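Local coordinates for protein putative transcriptional regulator (Clostridium difficile, PDB 3QI7) that is of unknown function but, with its periplasmic-binding-protein-like fold and lipoprotein signature, may bind a sugar or another small ligand, at residues A[332-337]-A[360-365]; A[115-120]-A[132-137]; A[124-129]-A[356-361]; A[15-20]-A[90-95]. All coordinates share one frame; numbering follows the deposited sequence.

Interaction 1: A[332-337]-A[360-365]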
loop_
_atom_site.group_PDB
_atom_site.type_symbol
_atom_site.label_atom_id
_atom_site.label_comp_id
_atom_site.label_asym_id
_atom_site.label_seq_id
_atom_site.Cartn_x
_atom_site.Cartn_y
_atom_site.Cartn_z
ATOM N N CYS A 332 -3.419 -19.344 1.273
ATOM C CA CYS A 332 -4.145 -18.343 2.042
ATOM C C CYS A 332 -4.177 -18.747 3.521
ATOM O O CYS A 332 -5.159 -19.317 4.014
ATOM C CB CYS A 332 -5.541 -18.110 1.484
ATOM S SG CYS A 332 -5.548 -17.357 -0.143
ATOM N N ASP A 333 -3.063 -18.453 4.196
ATOM C CA ASP A 333 -2.837 -18.783 5.604
ATOM C C ASP A 333 -1.785 -17.796 6.120
ATOM O O ASP A 333 -0.765 -17.614 5.468
ATOM C CB ASP A 333 -2.319 -20.211 5.701
ATOM C CG ASP A 333 -1.669 -20.532 7.054
ATOM O OD1 ASP A 333 -2.396 -20.767 8.030
ATOM O OD2 ASP A 333 -0.422 -20.571 7.139
ATOM N N PRO A 334 -2.025 -17.151 7.281
ATOM C CA PRO A 334 -1.070 -16.115 7.740
ATOM C C PRO A 334 0.387 -16.585 7.864
ATOM O O PRO A 334 1.301 -15.863 7.418
ATOM C CB PRO A 334 -1.609 -15.753 9.124
ATOM C CG PRO A 334 -3.039 -16.052 9.046
ATOM C CD PRO A 334 -3.152 -17.275 8.223
ATOM N N ASP A 335 0.615 -17.774 8.425
ATOM C CA ASP A 335 1.991 -18.306 8.581
ATOM C C ASP A 335 2.664 -18.547 7.237
ATOM O O ASP A 335 3.830 -18.185 7.044
ATOM C CB ASP A 335 2.035 -19.595 9.421
ATOM C CG ASP A 335 1.773 -19.344 10.921
ATOM O OD1 ASP A 335 1.962 -18.195 11.414
ATOM O OD2 ASP A 335 1.365 -20.315 11.597
ATOM N N TYR A 336 1.920 -19.097 6.290
ATOM C CA TYR A 336 2.444 -19.297 4.949
ATOM C C TYR A 336 2.855 -17.976 4.287
ATOM O O TYR A 336 3.957 -17.845 3.753
ATOM C CB TYR A 336 1.432 -20.053 4.070
ATOM C CG TYR A 336 1.984 -20.304 2.701
ATOM C CD1 TYR A 336 1.914 -19.323 1.721
ATOM C CD2 TYR A 336 2.627 -21.503 2.398
ATOM C CE1 TYR A 336 2.456 -19.524 0.471
ATOM C CE2 TYR A 336 3.165 -21.719 1.141
ATOM C CZ TYR A 336 3.088 -20.717 0.193
ATOM O OH TYR A 336 3.600 -20.893 -1.055
ATOM N N LEU A 337 1.970 -16.984 4.343
ATOM C CA LEU A 337 2.219 -15.703 3.675
ATOM C C LEU A 337 3.322 -14.867 4.356
ATOM O O LEU A 337 4.110 -14.176 3.675
ATOM C CB LEU A 337 0.902 -14.921 3.590
ATOM C CG LEU A 337 -0.149 -15.529 2.681
ATOM C CD1 LEU A 337 -1.541 -14.983 3.007
ATOM C CD2 LEU A 337 0.239 -15.312 1.216
ATOM N N ASN A 360 -9.557 -16.605 2.355
ATOM C CA ASN A 360 -8.888 -16.218 1.121
ATOM C C ASN A 360 -8.850 -14.700 0.907
ATOM O O ASN A 360 -8.507 -14.230 -0.193
ATOM C CB ASN A 360 -9.450 -16.947 -0.106
ATOM C CG ASN A 360 -10.811 -16.482 -0.481
ATOM O OD1 ASN A 360 -11.622 -16.210 0.396
ATOM N ND2 ASN A 360 -11.071 -16.340 -1.782
ATOM N N TYR A 361 -9.195 -13.939 1.945
ATOM C CA TYR A 361 -8.949 -12.486 1.934
ATOM C C TYR A 361 -8.060 -12.241 3.104
ATOM O O TYR A 361 -8.446 -12.530 4.227
ATOM C CB TYR A 361 -10.263 -11.658 2.000
ATOM C CG TYR A 361 -9.963 -10.172 1.873
ATOM C CD1 TYR A 361 -9.273 -9.507 2.879
ATOM C CD2 TYR A 361 -10.314 -9.447 0.733
ATOM C CE1 TYR A 361 -8.927 -8.167 2.761
ATOM C CE2 TYR A 361 -9.954 -8.103 0.611
ATOM C CZ TYR A 361 -9.288 -7.472 1.639
ATOM O OH TYR A 361 -8.940 -6.140 1.604
ATOM N N GLN A 362 -6.842 -11.734 2.864
ATOM C CA GLN A 362 -5.866 -11.565 3.931
ATOM C C GLN A 362 -5.391 -10.133 3.914
ATOM O O GLN A 362 -5.016 -9.642 2.853
ATOM C CB GLN A 362 -4.676 -12.506 3.720
ATOM C CG GLN A 362 -5.024 -14.015 3.955
ATOM C CD GLN A 362 -5.055 -14.440 5.410
ATOM O OE1 GLN A 362 -4.429 -13.805 6.264
ATOM N NE2 GLN A 362 -5.731 -15.576 5.698
ATOM N N SER A 363 -5.495 -9.436 5.047
ATOM C CA SER A 363 -5.003 -8.073 5.108
ATOM C C SER A 363 -3.619 -8.138 5.695
ATOM O O SER A 363 -3.310 -9.075 6.430
ATOM C CB SER A 363 -5.930 -7.155 5.889
ATOM O OG SER A 363 -5.989 -7.517 7.238
ATOM N N VAL A 364 -2.792 -7.144 5.387
ATOM C CA VAL A 364 -1.392 -7.174 5.794
ATOM C C VAL A 364 -0.964 -5.839 6.373
ATOM O O VAL A 364 -1.432 -4.802 5.930
ATOM C CB VAL A 364 -0.447 -7.592 4.597
ATOM C CG1 VAL A 364 -0.714 -6.791 3.363
ATOM C CG2 VAL A 364 1.039 -7.494 4.959
ATOM N N ILE A 365 -0.097 -5.888 7.380
ATOM C CA ILE A 365 0.591 -4.717 7.907
ATOM C C ILE A 365 2.047 -5.107 7.867
ATOM O O ILE A 365 2.385 -6.189 8.315
ATOM C CB ILE A 365 0.225 -4.392 9.405
ATOM C CG1 ILE A 365 -1.273 -4.067 9.566
ATOM C CG2 ILE A 365 1.114 -3.225 9.955
ATOM C CD1 ILE A 365 -1.757 -2.832 8.831
#
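Apolar and van der Waals packing carries this contact; no hydrogen bond crosses between 332-337 and 360-365. At one end the thiol of C332, turned beside its own backbone N (chi1 -67°), lies against the backbone of N360, with SG 3.7 Å from N360 CA. In the middle L337 and Q362 cross obliquely, and the methyl CD1 of L337 rests 3.7 Å from CG of Q362. At the other end the ring of P334 meets the amide of Q362 at about a right angle, P334 CG being 3.8 Å from Q362 OE1. A bend at chi2 (-80°) sets CG of Q362 against L337 while the amide lies by P334. The contact joins the start of helix 334-345 to strand 361-370 of the mixed sheet in a periplasmic-binding-protein-like fold, and F351 of the adjacent strand 349-353 touches both L337 and Q362.

The hydrogen bonds of these residues lie within one segment or outside the pair. D333 is the N-cap: its OD2 accepts from Y336 N at 2.9 Å, the donor standing above the carboxylate plane. Q362 NE2 is bound by Y359 O, while the N360 amide turns away to S129 and D133.

Interaction 2: A[115-120]-A[132-137]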
loop_
_atom_site.group_PDB
_atom_site.type_symbol
_atom_site.label_atom_id
_atom_site.label_comp_id
_atom_site.label_asym_id
_atom_site.label_seq_id
_atom_site.Cartn_x
_atom_site.Cartn_y
_atom_site.Cartn_z
ATOM N N ILE A 115 -5.550 -18.576 -12.132
ATOM C CA ILE A 115 -5.480 -18.128 -10.749
ATOM C C ILE A 115 -5.718 -16.631 -10.726
ATOM O O ILE A 115 -4.972 -15.891 -11.355
ATOM C CB ILE A 115 -4.097 -18.423 -10.202
ATOM C CG1 ILE A 115 -3.894 -19.941 -10.169
ATOM C CG2 ILE A 115 -3.921 -17.827 -8.807
ATOM C CD1 ILE A 115 -2.525 -20.338 -9.684
ATOM N N THR A 116 -6.757 -16.183 -10.033
ATOM C CA THR A 116 -7.048 -14.741 -9.930
ATOM C C THR A 116 -6.709 -14.160 -8.555
ATOM O O THR A 116 -6.996 -14.765 -7.524
ATOM C CB THR A 116 -8.532 -14.469 -10.273
ATOM O OG1 THR A 116 -9.369 -15.332 -9.494
ATOM C CG2 THR A 116 -8.775 -14.702 -11.786
ATOM N N ILE A 117 -6.081 -12.982 -8.548
ATOM C CA ILE A 117 -5.571 -12.381 -7.334
ATOM C C ILE A 117 -5.857 -10.871 -7.360
ATOM O O ILE A 117 -5.502 -10.187 -8.332
ATOM C CB ILE A 117 -4.041 -12.591 -7.200
ATOM C CG1 ILE A 117 -3.661 -14.058 -7.413
ATOM C CG2 ILE A 117 -3.514 -12.043 -5.848
ATOM C CD1 ILE A 117 -2.219 -14.355 -7.193
ATOM N N SER A 118 -6.545 -10.382 -6.338
ATOM C CA SER A 118 -6.701 -8.950 -6.113
ATOM C C SER A 118 -5.527 -8.502 -5.208
ATOM O O SER A 118 -5.176 -9.178 -4.205
ATOM C CB SER A 118 -8.089 -8.613 -5.519
ATOM O OG SER A 118 -8.285 -9.170 -4.196
ATOM N N ALA A 119 -4.924 -7.375 -5.556
ATOM C CA ALA A 119 -3.744 -6.912 -4.870
ATOM C C ALA A 119 -3.437 -5.392 -5.001
ATOM O O ALA A 119 -2.375 -4.994 -5.450
ATOM C CB ALA A 119 -2.569 -7.765 -5.313
ATOM N N PRO A 120 -4.371 -4.515 -4.560
ATOM C CA PRO A 120 -5.714 -4.787 -4.068
ATOM C C PRO A 120 -6.736 -4.567 -5.166
ATOM O O PRO A 120 -6.365 -4.225 -6.282
ATOM C CB PRO A 120 -5.891 -3.698 -2.983
ATOM C CG PRO A 120 -5.236 -2.440 -3.666
ATOM C CD PRO A 120 -4.048 -3.064 -4.479
ATOM N N VAL A 132 -13.014 -14.143 -6.334
ATOM C CA VAL A 132 -11.592 -14.058 -6.709
ATOM C C VAL A 132 -10.804 -15.032 -5.840
ATOM O O VAL A 132 -11.060 -15.136 -4.623
ATOM C CB VAL A 132 -11.064 -12.597 -6.545
ATOM C CG1 VAL A 132 -9.582 -12.494 -6.910
ATOM C CG2 VAL A 132 -11.928 -11.605 -7.370
ATOM N N ASP A 133 -9.850 -15.762 -6.428
ATOM C CA ASP A 133 -9.163 -16.846 -5.682
ATOM C C ASP A 133 -8.363 -16.379 -4.431
ATOM O O ASP A 133 -8.520 -16.949 -3.360
ATOM C CB ASP A 133 -8.203 -17.640 -6.593
ATOM C CG ASP A 133 -8.900 -18.286 -7.775
ATOM O OD1 ASP A 133 -10.040 -18.752 -7.599
ATOM O OD2 ASP A 133 -8.295 -18.342 -8.892
ATOM N N VAL A 134 -7.474 -15.385 -4.604
ATOM C CA VAL A 134 -6.613 -14.843 -3.528
ATOM C C VAL A 134 -6.785 -13.335 -3.486
ATOM O O VAL A 134 -6.775 -12.680 -4.523
ATOM C CB VAL A 134 -5.122 -15.189 -3.739
ATOM C CG1 VAL A 134 -4.259 -14.646 -2.580
ATOM C CG2 VAL A 134 -4.944 -16.702 -3.877
ATOM N N ASN A 135 -7.025 -12.818 -2.292
ATOM C CA ASN A 135 -7.306 -11.406 -2.062
ATOM C C ASN A 135 -6.402 -10.838 -0.979
ATOM O O ASN A 135 -6.377 -11.332 0.132
ATOM C CB ASN A 135 -8.780 -11.227 -1.710
ATOM C CG ASN A 135 -9.690 -11.737 -2.818
ATOM O OD1 ASN A 135 -9.838 -11.072 -3.847
ATOM N ND2 ASN A 135 -10.238 -12.952 -2.652
ATOM N N LEU A 136 -5.646 -9.816 -1.352
ATOM C CA LEU A 136 -4.675 -9.175 -0.505
ATOM C C LEU A 136 -5.027 -7.707 -0.429
ATOM O O LEU A 136 -5.376 -7.093 -1.445
ATOM C CB LEU A 136 -3.297 -9.295 -1.125
ATOM C CG LEU A 136 -2.824 -10.714 -1.471
ATOM C CD1 LEU A 136 -1.476 -10.630 -2.268
ATOM C CD2 LEU A 136 -2.694 -11.547 -0.222
ATOM N N GLY A 137 -5.010 -7.155 0.778
ATOM C CA GLY A 137 -5.410 -5.779 0.970
ATOM C C GLY A 137 -4.968 -5.248 2.312
ATOM O O GLY A 137 -4.134 -5.838 3.001
HETATM O O HOH W 1 -7.928 -6.878 -2.495
#
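Strands 115-118 and 134-137 run parallel, their axes 4.7 Å apart and inclined by 16°, with I117 paired to V134 and S118 to N135. They are the two strands of a beta-alpha-beta unit whose crossover is helix 125-131. V134 N donates to T116 O and S118 N to V134 O, both nearly along the C=O axis; L136 N reaches S118 O at 3.0 Å from above the carbonyl plane.

Before the regular pairing begins, D133 stands in for a strand partner. Its OD2 accepts T116 N at 2.9 Å in a nearly straight bond (168°), although the donor lies above the carboxylate plane. In return D133 N donates to T116 OG1 at 3.1 Å, so each side chain meets the other's backbone. K108 forms a salt bridge with the same OD2, which would be expected to stabilise the charged carboxylate.

I117 and V134 lie side by side on the face covered by helix 306-324, I117 CG1 coming within 4.1 Å of V134 CB. On the S118 and N135 face, V132 CG1 sits 3.5 Å from T116 O. N135 ND2 turns back to V132 O and also meets N360 O, leaving OD1 directed at the serine. A water donates to both S118 OG and L136 O. S118 OG itself donates to N135 OD1 in the carbonyl plane, on a lone pair, at a very short 2.5 Å.

Interaction 3: A[124-129]-A[356-361]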
loop_
_atom_site.group_PDB
_atom_site.type_symbol
_atom_site.label_atom_id
_atom_site.label_comp_id
_atom_site.label_asym_id
_atom_site.label_seq_id
_atom_site.Cartn_x
_atom_site.Cartn_y
_atom_site.Cartn_z
ATOM N N ASP A 124 -16.301 -4.564 -2.964
ATOM C CA ASP A 124 -16.753 -5.101 -1.675
ATOM C C ASP A 124 -15.931 -6.361 -1.301
ATOM O O ASP A 124 -15.813 -7.289 -2.104
ATOM C CB ASP A 124 -18.248 -5.475 -1.786
ATOM C CG ASP A 124 -18.823 -6.024 -0.480
ATOM O OD1 ASP A 124 -18.357 -7.077 -0.008
ATOM O OD2 ASP A 124 -19.764 -5.415 0.061
ATOM N N LYS A 125 -15.392 -6.384 -0.093
ATOM C CA LYS A 125 -14.427 -7.412 0.296
ATOM C C LYS A 125 -15.041 -8.811 0.373
ATOM O O LYS A 125 -14.383 -9.816 0.121
ATOM C CB LYS A 125 -13.788 -7.056 1.620
ATOM C CG LYS A 125 -12.768 -5.916 1.504
ATOM C CD LYS A 125 -12.391 -5.362 2.871
ATOM C CE LYS A 125 -11.545 -4.090 2.723
ATOM N NZ LYS A 125 -10.447 -4.100 3.689
ATOM N N ASN A 126 -16.302 -8.870 0.761
ATOM C CA ASN A 126 -17.011 -10.144 0.788
ATOM C C ASN A 126 -17.209 -10.701 -0.627
ATOM O O ASN A 126 -17.083 -11.905 -0.873
ATOM C CB ASN A 126 -18.351 -9.977 1.508
ATOM C CG ASN A 126 -18.168 -9.684 2.981
ATOM O OD1 ASN A 126 -18.186 -10.595 3.808
ATOM N ND2 ASN A 126 -17.919 -8.426 3.310
ATOM N N GLN A 127 -17.526 -9.810 -1.562
ATOM C CA GLN A 127 -17.697 -10.191 -2.963
ATOM C C GLN A 127 -16.369 -10.651 -3.551
ATOM O O GLN A 127 -16.295 -11.649 -4.263
ATOM C CB GLN A 127 -18.224 -9.002 -3.749
ATOM C CG GLN A 127 -19.616 -8.575 -3.355
ATOM C CD GLN A 127 -20.626 -9.452 -3.997
ATOM O OE1 GLN A 127 -20.757 -9.457 -5.228
ATOM N NE2 GLN A 127 -21.336 -10.229 -3.191
ATOM N N LEU A 128 -15.308 -9.913 -3.246
ATOM C CA LEU A 128 -13.970 -10.330 -3.648
ATOM C C LEU A 128 -13.641 -11.754 -3.157
ATOM O O LEU A 128 -13.096 -12.577 -3.903
ATOM C CB LEU A 128 -12.934 -9.344 -3.110
ATOM C CG LEU A 128 -12.785 -7.985 -3.804
ATOM C CD1 LEU A 128 -11.734 -7.120 -3.084
ATOM C CD2 LEU A 128 -12.378 -8.120 -5.275
ATOM N N SER A 129 -13.977 -12.052 -1.909
ATOM C CA SER A 129 -13.661 -13.365 -1.341
ATOM C C SER A 129 -14.404 -14.478 -2.079
ATOM O O SER A 129 -13.833 -15.557 -2.338
ATOM C CB SER A 129 -13.998 -13.406 0.151
ATOM O OG SER A 129 -13.877 -14.726 0.671
ATOM N N GLU A 356 -12.701 -15.765 9.969
ATOM C CA GLU A 356 -12.155 -17.106 10.031
ATOM C C GLU A 356 -12.609 -17.925 8.813
ATOM O O GLU A 356 -11.835 -18.713 8.256
ATOM C CB GLU A 356 -12.492 -17.797 11.357
ATOM C CG GLU A 356 -13.943 -18.232 11.499
ATOM C CD GLU A 356 -14.285 -18.774 12.874
ATOM O OE1 GLU A 356 -13.360 -19.000 13.692
ATOM O OE2 GLU A 356 -15.495 -18.985 13.115
ATOM N N VAL A 357 -13.836 -17.711 8.362
ATOM C CA VAL A 357 -14.350 -18.449 7.208
ATOM C C VAL A 357 -13.829 -17.908 5.881
ATOM O O VAL A 357 -13.493 -18.702 5.000
ATOM C CB VAL A 357 -15.889 -18.483 7.217
ATOM C CG1 VAL A 357 -16.444 -18.989 5.877
ATOM C CG2 VAL A 357 -16.372 -19.342 8.393
ATOM N N LEU A 358 -13.734 -16.573 5.751
ATOM C CA LEU A 358 -13.220 -15.912 4.531
ATOM C C LEU A 358 -11.699 -15.844 4.591
ATOM O O LEU A 358 -11.091 -14.766 4.664
ATOM C CB LEU A 358 -13.854 -14.524 4.331
ATOM C CG LEU A 358 -15.402 -14.484 4.378
ATOM C CD1 LEU A 358 -15.953 -13.070 4.123
ATOM C CD2 LEU A 358 -15.969 -15.495 3.397
ATOM N N TYR A 359 -11.093 -17.026 4.554
ATOM C CA TYR A 359 -9.651 -17.152 4.736
ATOM C C TYR A 359 -8.891 -16.645 3.513
ATOM O O TYR A 359 -7.706 -16.291 3.610
ATOM C CB TYR A 359 -9.308 -18.615 5.036
ATOM C CG TYR A 359 -9.496 -19.478 3.839
ATOM C CD1 TYR A 359 -8.483 -19.601 2.894
ATOM C CD2 TYR A 359 -10.702 -20.113 3.599
ATOM C CE1 TYR A 359 -8.646 -20.352 1.764
ATOM C CE2 TYR A 359 -10.883 -20.875 2.467
ATOM C CZ TYR A 359 -9.856 -21.004 1.566
ATOM O OH TYR A 359 -10.023 -21.749 0.448
ATOM N N ASN A 360 -9.557 -16.605 2.355
ATOM C CA ASN A 360 -8.888 -16.218 1.121
ATOM C C ASN A 360 -8.850 -14.700 0.907
ATOM O O ASN A 360 -8.507 -14.230 -0.193
ATOM C CB ASN A 360 -9.450 -16.947 -0.106
ATOM C CG ASN A 360 -10.811 -16.482 -0.481
ATOM O OD1 ASN A 360 -11.622 -16.210 0.396
ATOM N ND2 ASN A 360 -11.071 -16.340 -1.782
ATOM N N TYR A 361 -9.195 -13.939 1.945
ATOM C CA TYR A 361 -8.949 -12.486 1.934
ATOM C C TYR A 361 -8.060 -12.241 3.104
ATOM O O TYR A 361 -8.446 -12.530 4.227
ATOM C CB TYR A 361 -10.263 -11.658 2.000
ATOM C CG TYR A 361 -9.963 -10.172 1.873
ATOM C CD1 TYR A 361 -9.273 -9.507 2.879
ATOM C CD2 TYR A 361 -10.314 -9.447 0.733
ATOM C CE1 TYR A 361 -8.927 -8.167 2.761
ATOM C CE2 TYR A 361 -9.954 -8.103 0.611
ATOM C CZ TYR A 361 -9.288 -7.472 1.639
ATOM O OH TYR A 361 -8.940 -6.140 1.604
#
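K125 and Y361 cross obliquely, the aliphatic part of the lysine passing along the outer half of the phenol. K125 CG comes within 3.7 Å of Y361 CE2, the chain then running toward the hydroxyl. A bend at chi4 (-138°) leaves K125 NZ 3.3 Å from Y361 OH, a weak hydrogen bond; V138 O offers the ammonium a second, also weak, partner. The L128 methyl CD1 instead lies at the ring edge, near the ring plane, 4.2 Å from CE2 of Y361. The tyrosine is swung into this position with CG anti to its backbone N (chi1 -175°).

These side chains join the first turn of helix 125-131, the crossover helix between strands 115-118 and 134-137, to the loop that leads into strand 361-370. D124 is the helix N-cap, while L358 to Y361 form a type I beta turn.

Within that turn N360 turns the edge of its amide, both OD1 and ND2, to S129. N360 ND2 donates to S129 O at 2.9 Å in a nearly straight bond, on a carbonyl lone pair. N360 OD1 receives S129 OG, in the conformer given, at 2.7 Å, again on a lone pair, so S129 is held through both its carbonyl and its hydroxyl; N360 ND2 also donates to D133 O. Beside this pair L358 splays its methyls: CD1 lies 3.3 Å from N126 OD1, and CD2 packs against S129 OG.

Interaction 4: A[15-20]-A[90-95]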
loop_
_atom_site.group_PDB
_atom_site.type_symbol
_atom_site.label_atom_id
_atom_site.label_comp_id
_atom_site.label_asym_id
_atom_site.label_seq_id
_atom_site.Cartn_x
_atom_site.Cartn_y
_atom_site.Cartn_z
ATOM N N VAL A 15 1.951 -14.433 -16.462
ATOM C CA VAL A 15 1.209 -13.829 -15.366
ATOM C C VAL A 15 0.764 -12.449 -15.839
ATOM O O VAL A 15 1.583 -11.557 -16.038
ATOM C CB VAL A 15 2.069 -13.711 -14.096
ATOM C CG1 VAL A 15 1.260 -13.059 -12.959
ATOM C CG2 VAL A 15 2.566 -15.113 -13.650
ATOM N N ALA A 16 -0.528 -12.286 -16.062
ATOM C CA ALA A 16 -1.043 -11.001 -16.508
ATOM C C ALA A 16 -1.238 -10.118 -15.282
ATOM O O ALA A 16 -1.754 -10.596 -14.279
ATOM C CB ALA A 16 -2.369 -11.177 -17.280
ATOM N N VAL A 17 -0.824 -8.852 -15.377
ATOM C CA VAL A 17 -0.925 -7.909 -14.290
ATOM C C VAL A 17 -1.599 -6.635 -14.784
ATOM O O VAL A 17 -1.078 -5.946 -15.661
ATOM C CB VAL A 17 0.470 -7.566 -13.675
ATOM C CG1 VAL A 17 0.294 -6.681 -12.486
ATOM C CG2 VAL A 17 1.212 -8.859 -13.272
ATOM N N VAL A 18 -2.758 -6.322 -14.197
ATOM C CA VAL A 18 -3.560 -5.177 -14.596
ATOM C C VAL A 18 -3.340 -4.011 -13.637
ATOM O O VAL A 18 -3.519 -4.148 -12.407
ATOM C CB VAL A 18 -5.059 -5.558 -14.595
ATOM C CG1 VAL A 18 -5.943 -4.352 -15.055
ATOM C CG2 VAL A 18 -5.268 -6.786 -15.437
ATOM N N THR A 19 -2.930 -2.870 -14.179
ATOM C CA THR A 19 -2.788 -1.666 -13.389
ATOM C C THR A 19 -3.444 -0.488 -14.100
ATOM O O THR A 19 -3.752 -0.569 -15.288
ATOM C CB THR A 19 -1.313 -1.288 -13.159
ATOM O OG1 THR A 19 -0.782 -0.700 -14.339
ATOM C CG2 THR A 19 -0.452 -2.516 -12.778
ATOM N N GLN A 20 -3.622 0.606 -13.366
ATOM C CA GLN A 20 -3.902 1.902 -13.980
ATOM C C GLN A 20 -2.655 2.413 -14.729
ATOM O O GLN A 20 -1.534 1.897 -14.525
ATOM C CB GLN A 20 -4.391 2.909 -12.933
ATOM C CG GLN A 20 -5.770 2.540 -12.304
ATOM C CD GLN A 20 -6.218 3.508 -11.194
ATOM O OE1 GLN A 20 -6.711 3.087 -10.135
ATOM N NE2 GLN A 20 -6.033 4.806 -11.431
ATOM N N ALA A 90 -2.328 -16.883 -14.768
ATOM C CA ALA A 90 -2.794 -16.144 -13.608
ATOM C C ALA A 90 -3.060 -14.691 -13.990
ATOM O O ALA A 90 -2.409 -14.141 -14.896
ATOM C CB ALA A 90 -1.769 -16.239 -12.454
ATOM N N ILE A 91 -4.043 -14.093 -13.323
ATOM C CA ILE A 91 -4.321 -12.661 -13.471
ATOM C C ILE A 91 -4.289 -11.960 -12.110
ATOM O O ILE A 91 -5.034 -12.327 -11.204
ATOM C CB ILE A 91 -5.690 -12.389 -14.155
ATOM C CG1 ILE A 91 -5.765 -13.080 -15.521
ATOM C CG2 ILE A 91 -5.901 -10.886 -14.326
ATOM C CD1 ILE A 91 -7.160 -13.051 -16.149
ATOM N N VAL A 92 -3.423 -10.949 -11.995
ATOM C CA VAL A 92 -3.324 -10.090 -10.841
ATOM C C VAL A 92 -3.889 -8.718 -11.230
ATOM O O VAL A 92 -3.495 -8.145 -12.242
ATOM C CB VAL A 92 -1.823 -9.938 -10.383
ATOM C CG1 VAL A 92 -1.682 -8.939 -9.230
ATOM C CG2 VAL A 92 -1.220 -11.313 -10.008
ATOM N N VAL A 93 -4.802 -8.195 -10.423
ATOM C CA VAL A 93 -5.365 -6.866 -10.629
ATOM C C VAL A 93 -4.989 -5.961 -9.444
ATOM O O VAL A 93 -5.216 -6.322 -8.296
ATOM C CB VAL A 93 -6.903 -6.948 -10.781
ATOM C CG1 VAL A 93 -7.490 -5.544 -10.908
ATOM C CG2 VAL A 93 -7.290 -7.811 -11.968
ATOM N N SER A 94 -4.386 -4.806 -9.714
ATOM C CA SER A 94 -4.022 -3.866 -8.679
ATOM C C SER A 94 -4.629 -2.458 -8.909
ATOM O O SER A 94 -4.132 -1.702 -9.726
ATOM C CB SER A 94 -2.481 -3.772 -8.576
ATOM O OG SER A 94 -2.070 -3.045 -7.414
ATOM N N THR A 95 -5.696 -2.128 -8.176
ATOM C CA THR A 95 -6.295 -0.777 -8.170
ATOM C C THR A 95 -7.090 -0.570 -6.871
ATOM O O THR A 95 -7.781 -1.477 -6.413
ATOM C CB THR A 95 -7.270 -0.533 -9.407
ATOM O OG1 THR A 95 -7.901 0.767 -9.314
ATOM C CG2 THR A 95 -8.382 -1.595 -9.472
HETATM O O HOH W 2 -2.815 0.589 -10.547
#
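Q20 has CG beside its backbone N (chi1 -66°) and a chain extended beyond it, while T95 holds OG1 anti to its own N (chi1 176°). The two side chains cross at about a right angle, bringing T95 OG1 2.7 Å from Q20 OE1; the hydroxyl donates in the carbonyl plane, on a lone pair. Q97 meets both sides of this pair, its NE2 at Q20 OE1 and its N at T95 OG1. One step back, a water bridges Q20 N and S94 O, accepting from the amide and donating to the carbonyl.

Preceding these polar ends, strands 13-19 and 88-94 pair in parallel within the mixed sheet of the periplasmic-binding-protein-like fold, 13-19 lying between 57-63 and 88-94. V92 N donates to A16 O at 2.9 Å, V18 N to V92 O at 2.8 Å and S94 N to V18 O, with angles at hydrogen of 170° or more.

V18 and V93 run alongside each other from the same face, V93 CG2 4.1 Å from V18 CB, where helix 101-110 meets I91 and V93. On the other face V15 CG1 lies 4.2 Å from V92 CG2, and helix 306-324 packs over V15, V17, A90 and V92.

Interactions 4, 2 and 1 follow one another across a single mixed sheet. Interactions 2 and 4, centres 9 Å apart, meet directly because strands 88-94 and 115-118 are neighbours: I91 N lies 2.8 Å from I115 O, and S94 OG 2.8 Å from A119 O, both probable hydrogen bonds. On the other flank, Q362 N lies 2.8 Å from N135 O, also a probable hydrogen bond, joining interaction 2 to interaction 1. Interaction 3 shares N360 and Y361 with interaction 1, and its helix is the crossover of interaction 2, so N360 belongs to the surroundings of all three. Interaction 4 stands apart from interactions 1 and 3, its centre about 19 Å from each of theirs.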